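Local coordinates for protein endoglucanase EG-II (Hypocrea jecorina, PDB 3QR3) that hydrolyses internal beta-1,4-glucosidic bonds of cellulose as a family 5 glycoside hydrolase with a TIM-barrel catalytic domain, at residues A6-T18 / T25-G37. Numbering follows the deposited sequence.
Sequences AGVNIAGFDFGCT and TSKVYPPLKNFTG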
# COMPACT_ATOMS: atom_id res chain seq x y z
N ALA A 6 0.24 5.71 -10.81
CA ALA A 6 -0.37 4.47 -11.25
C ALA A 6 0.68 3.41 -11.04
O ALA A 6 1.83 3.60 -11.43
CB ALA A 6 -0.75 4.53 -12.72
N GLY A 7 0.31 2.31 -10.40
CA GLY A 7 1.25 1.23 -10.18
C GLY A 7 0.61 0.00 -9.59
O GLY A 7 -0.61 -0.19 -9.69
N VAL A 8 1.44 -0.82 -8.96
CA VAL A 8 1.00 -2.11 -8.47
C VAL A 8 1.73 -2.49 -7.19
O VAL A 8 2.82 -1.99 -6.90
CB VAL A 8 1.24 -3.22 -9.50
CG1 VAL A 8 0.64 -2.84 -10.86
CG2 VAL A 8 2.72 -3.47 -9.63
N ASN A 9 1.10 -3.36 -6.41
CA ASN A 9 1.73 -3.96 -5.25
C ASN A 9 2.66 -5.09 -5.67
O ASN A 9 2.25 -5.98 -6.41
CB ASN A 9 0.65 -4.54 -4.35
CG ASN A 9 -0.02 -3.48 -3.51
OD1 ASN A 9 0.37 -3.26 -2.37
ND2 ASN A 9 -1.04 -2.82 -4.06
N ILE A 10 3.91 -5.03 -5.22
CA ILE A 10 4.91 -6.07 -5.47
C ILE A 10 5.05 -6.87 -4.18
O ILE A 10 5.86 -6.54 -3.32
CB ILE A 10 6.28 -5.44 -5.84
CG1 ILE A 10 6.10 -4.41 -6.96
CG2 ILE A 10 7.29 -6.53 -6.25
CD1 ILE A 10 5.68 -5.02 -8.30
N ALA A 11 4.23 -7.90 -4.04
CA ALA A 11 4.06 -8.60 -2.77
C ALA A 11 5.07 -9.73 -2.56
O ALA A 11 5.74 -10.17 -3.49
CB ALA A 11 2.62 -9.13 -2.65
N GLY A 12 5.16 -10.22 -1.32
CA GLY A 12 6.04 -11.33 -1.00
C GLY A 12 6.72 -11.21 0.36
O GLY A 12 6.79 -12.19 1.12
N PHE A 13 7.22 -10.02 0.67
CA PHE A 13 7.80 -9.79 2.01
C PHE A 13 6.70 -9.90 3.07
O PHE A 13 6.98 -9.94 4.28
CB PHE A 13 8.51 -8.43 2.10
CG PHE A 13 9.96 -8.45 1.64
CD1 PHE A 13 10.96 -8.96 2.44
CD2 PHE A 13 10.31 -7.89 0.41
CE1 PHE A 13 12.29 -8.95 2.03
CE2 PHE A 13 11.64 -7.88 -0.01
CZ PHE A 13 12.63 -8.42 0.80
N ASP A 14 5.45 -9.97 2.62
CA ASP A 14 4.32 -10.07 3.52
C ASP A 14 3.68 -11.45 3.53
O ASP A 14 2.70 -11.67 4.25
CB ASP A 14 3.25 -9.06 3.11
CG ASP A 14 2.77 -9.29 1.71
OD1 ASP A 14 3.64 -9.53 0.84
OD2 ASP A 14 1.55 -9.26 1.47
N PHE A 15 4.17 -12.37 2.72
CA PHE A 15 3.60 -13.71 2.75
C PHE A 15 3.83 -14.27 4.14
O PHE A 15 4.89 -14.08 4.72
CB PHE A 15 4.20 -14.61 1.68
CG PHE A 15 3.71 -14.29 0.29
CD1 PHE A 15 3.03 -13.11 0.04
CD2 PHE A 15 3.95 -15.17 -0.76
CE1 PHE A 15 2.57 -12.81 -1.22
CE2 PHE A 15 3.49 -14.87 -2.04
CZ PHE A 15 2.82 -13.69 -2.27
N GLY A 16 2.81 -14.93 4.69
CA GLY A 16 2.88 -15.39 6.06
C GLY A 16 2.18 -14.46 7.03
O GLY A 16 2.10 -14.78 8.21
N CYS A 17 1.70 -13.31 6.55
CA CYS A 17 0.93 -12.39 7.40
C CYS A 17 -0.56 -12.70 7.29
O CYS A 17 -1.09 -12.83 6.19
CB CYS A 17 1.17 -10.94 7.00
SG CYS A 17 2.87 -10.37 7.23
N THR A 18 -1.24 -12.80 8.42
CA THR A 18 -2.68 -13.00 8.42
C THR A 18 -3.38 -11.78 9.01
O THR A 18 -2.72 -10.88 9.53
CB THR A 18 -3.04 -14.28 9.19
OG1 THR A 18 -2.27 -14.33 10.39
CG2 THR A 18 -2.71 -15.50 8.35
N THR A 25 7.57 -15.18 10.16
CA THR A 25 8.69 -14.73 9.33
C THR A 25 9.33 -15.84 8.50
O THR A 25 9.93 -15.58 7.46
CB THR A 25 9.79 -14.02 10.15
OG1 THR A 25 10.27 -14.89 11.17
CG2 THR A 25 9.23 -12.74 10.76
N SER A 26 9.20 -17.08 8.94
CA SER A 26 9.76 -18.18 8.17
C SER A 26 9.02 -18.36 6.84
O SER A 26 9.52 -19.01 5.92
CB SER A 26 9.74 -19.47 8.98
OG SER A 26 8.42 -19.95 9.12
N LYS A 27 7.83 -17.78 6.73
CA LYS A 27 7.02 -17.97 5.52
C LYS A 27 7.08 -16.85 4.49
O LYS A 27 6.34 -16.88 3.49
CB LYS A 27 5.56 -18.27 5.89
CG LYS A 27 5.43 -19.33 6.98
CD LYS A 27 4.38 -20.37 6.66
CE LYS A 27 4.55 -21.59 7.57
NZ LYS A 27 3.88 -22.80 7.01
N VAL A 28 7.95 -15.86 4.68
CA VAL A 28 8.08 -14.81 3.66
C VAL A 28 8.58 -15.43 2.36
O VAL A 28 9.30 -16.43 2.38
CB VAL A 28 9.03 -13.67 4.08
CG1 VAL A 28 8.48 -12.94 5.31
CG2 VAL A 28 10.44 -14.21 4.34
N TYR A 29 8.19 -14.85 1.23
CA TYR A 29 8.67 -15.31 -0.08
C TYR A 29 8.93 -14.04 -0.88
O TYR A 29 8.14 -13.69 -1.76
CB TYR A 29 7.62 -16.21 -0.76
CG TYR A 29 8.10 -16.92 -2.03
CD1 TYR A 29 9.37 -17.47 -2.12
CD2 TYR A 29 7.25 -17.08 -3.13
CE1 TYR A 29 9.80 -18.12 -3.27
CE2 TYR A 29 7.67 -17.73 -4.28
CZ TYR A 29 8.95 -18.25 -4.35
OH TYR A 29 9.38 -18.92 -5.48
N PRO A 30 10.02 -13.33 -0.55
CA PRO A 30 10.24 -11.99 -1.10
C PRO A 30 10.49 -12.02 -2.60
O PRO A 30 11.10 -12.96 -3.10
CB PRO A 30 11.48 -11.50 -0.34
CG PRO A 30 11.53 -12.37 0.93
CD PRO A 30 11.05 -13.71 0.43
N PRO A 31 9.99 -10.99 -3.31
CA PRO A 31 10.16 -10.87 -4.77
C PRO A 31 11.52 -10.26 -5.14
O PRO A 31 11.59 -9.28 -5.88
CB PRO A 31 9.03 -9.92 -5.17
CG PRO A 31 8.81 -9.05 -3.96
CD PRO A 31 9.21 -9.87 -2.75
N LEU A 32 12.59 -10.84 -4.60
CA LEU A 32 13.95 -10.51 -5.00
C LEU A 32 14.55 -11.78 -5.58
O LEU A 32 14.67 -12.80 -4.88
CB LEU A 32 14.79 -10.05 -3.81
CG LEU A 32 14.50 -8.65 -3.28
CD1 LEU A 32 15.21 -8.44 -1.96
CD2 LEU A 32 14.92 -7.59 -4.31
N LYS A 33 14.92 -11.73 -6.86
CA LYS A 33 15.31 -12.93 -7.59
C LYS A 33 16.37 -13.75 -6.86
O LYS A 33 16.24 -14.97 -6.74
CB LYS A 33 15.78 -12.58 -9.00
CG LYS A 33 15.97 -13.80 -9.89
CD LYS A 33 16.22 -13.41 -11.33
CE LYS A 33 16.38 -14.64 -12.23
NZ LYS A 33 16.62 -14.23 -13.65
N ASN A 34 17.41 -13.08 -6.37
CA ASN A 34 18.51 -13.79 -5.71
C ASN A 34 18.49 -13.63 -4.19
O ASN A 34 19.53 -13.46 -3.57
CB ASN A 34 19.87 -13.36 -6.28
CG ASN A 34 20.95 -14.43 -6.09
OD1 ASN A 34 20.68 -15.63 -6.18
ND2 ASN A 34 22.18 -14.00 -5.83
N PHE A 35 17.29 -13.70 -3.62
CA PHE A 35 17.10 -13.56 -2.17
C PHE A 35 17.90 -14.58 -1.33
O PHE A 35 18.32 -14.28 -0.22
CB PHE A 35 15.62 -13.68 -1.81
CG PHE A 35 15.32 -13.49 -0.34
CD1 PHE A 35 15.29 -12.23 0.21
CD2 PHE A 35 15.06 -14.59 0.47
CE1 PHE A 35 15.01 -12.05 1.56
CE2 PHE A 35 14.78 -14.42 1.82
CZ PHE A 35 14.76 -13.15 2.36
N THR A 36 18.07 -15.79 -1.86
CA THR A 36 18.78 -16.83 -1.11
C THR A 36 20.03 -17.36 -1.80
O THR A 36 20.76 -18.16 -1.21
CB THR A 36 17.89 -18.05 -0.87
OG1 THR A 36 17.63 -18.70 -2.12
CG2 THR A 36 16.57 -17.65 -0.22
N GLY A 37 20.29 -16.94 -3.03
CA GLY A 37 21.41 -17.50 -3.77
C GLY A 37 20.96 -18.55 -4.78
O GLY A 37 21.73 -18.95 -5.64
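Pro30 sets its CB squarely over the centre of the Phe13 ring, a CH-pi contact of 3.5 Å from CB to the ring centroid and only 10° off the ring normal. The contact lies within the first beta-alpha loop of the TIM barrel: residues 12-18 leave the C-terminal end of strand 5-11, and the loop residues 25-37 lead on toward helix 44-55. Near its plane, the edge of the same ring meets Leu32, whose CD1 stands 3.8 Å from Phe13 CZ. CG of Phe13 lies anti to the carbonyl carbon (chi1 -86°); the residue's CB points away from 25-37, yet this torsion brings the ring back against the prolines, and Val64 and Leu89 also touch it. With an alanine at Phe13, Pro30 CB and Leu32 CD1 would probably lose their aromatic partner and a gap would be left beside Leu89.

The backbones join at Gly12, which starts a type I turn closed by Phe15 N. The Gly12 carbonyl oxygen is gripped twice, by Phe15 N and, across the contact, by Tyr29 N, the two donors reaching it from opposite faces of the carbonyl plane. Gly12 has a positive phi (142°), and its CA lies close to Pro31 CD, 3.9 Å away. Within the turn, Asp14 OD1 accepts from Gly12 N at 2.7 Å. At the end of strand 5-11, Pro31 packs its CG on Ile10 CG2 and also sits against the carbonyl oxygen of Ala11. Farther along, Val28 CA makes a CA-H...O contact of 3.4 Å with Phe15 O.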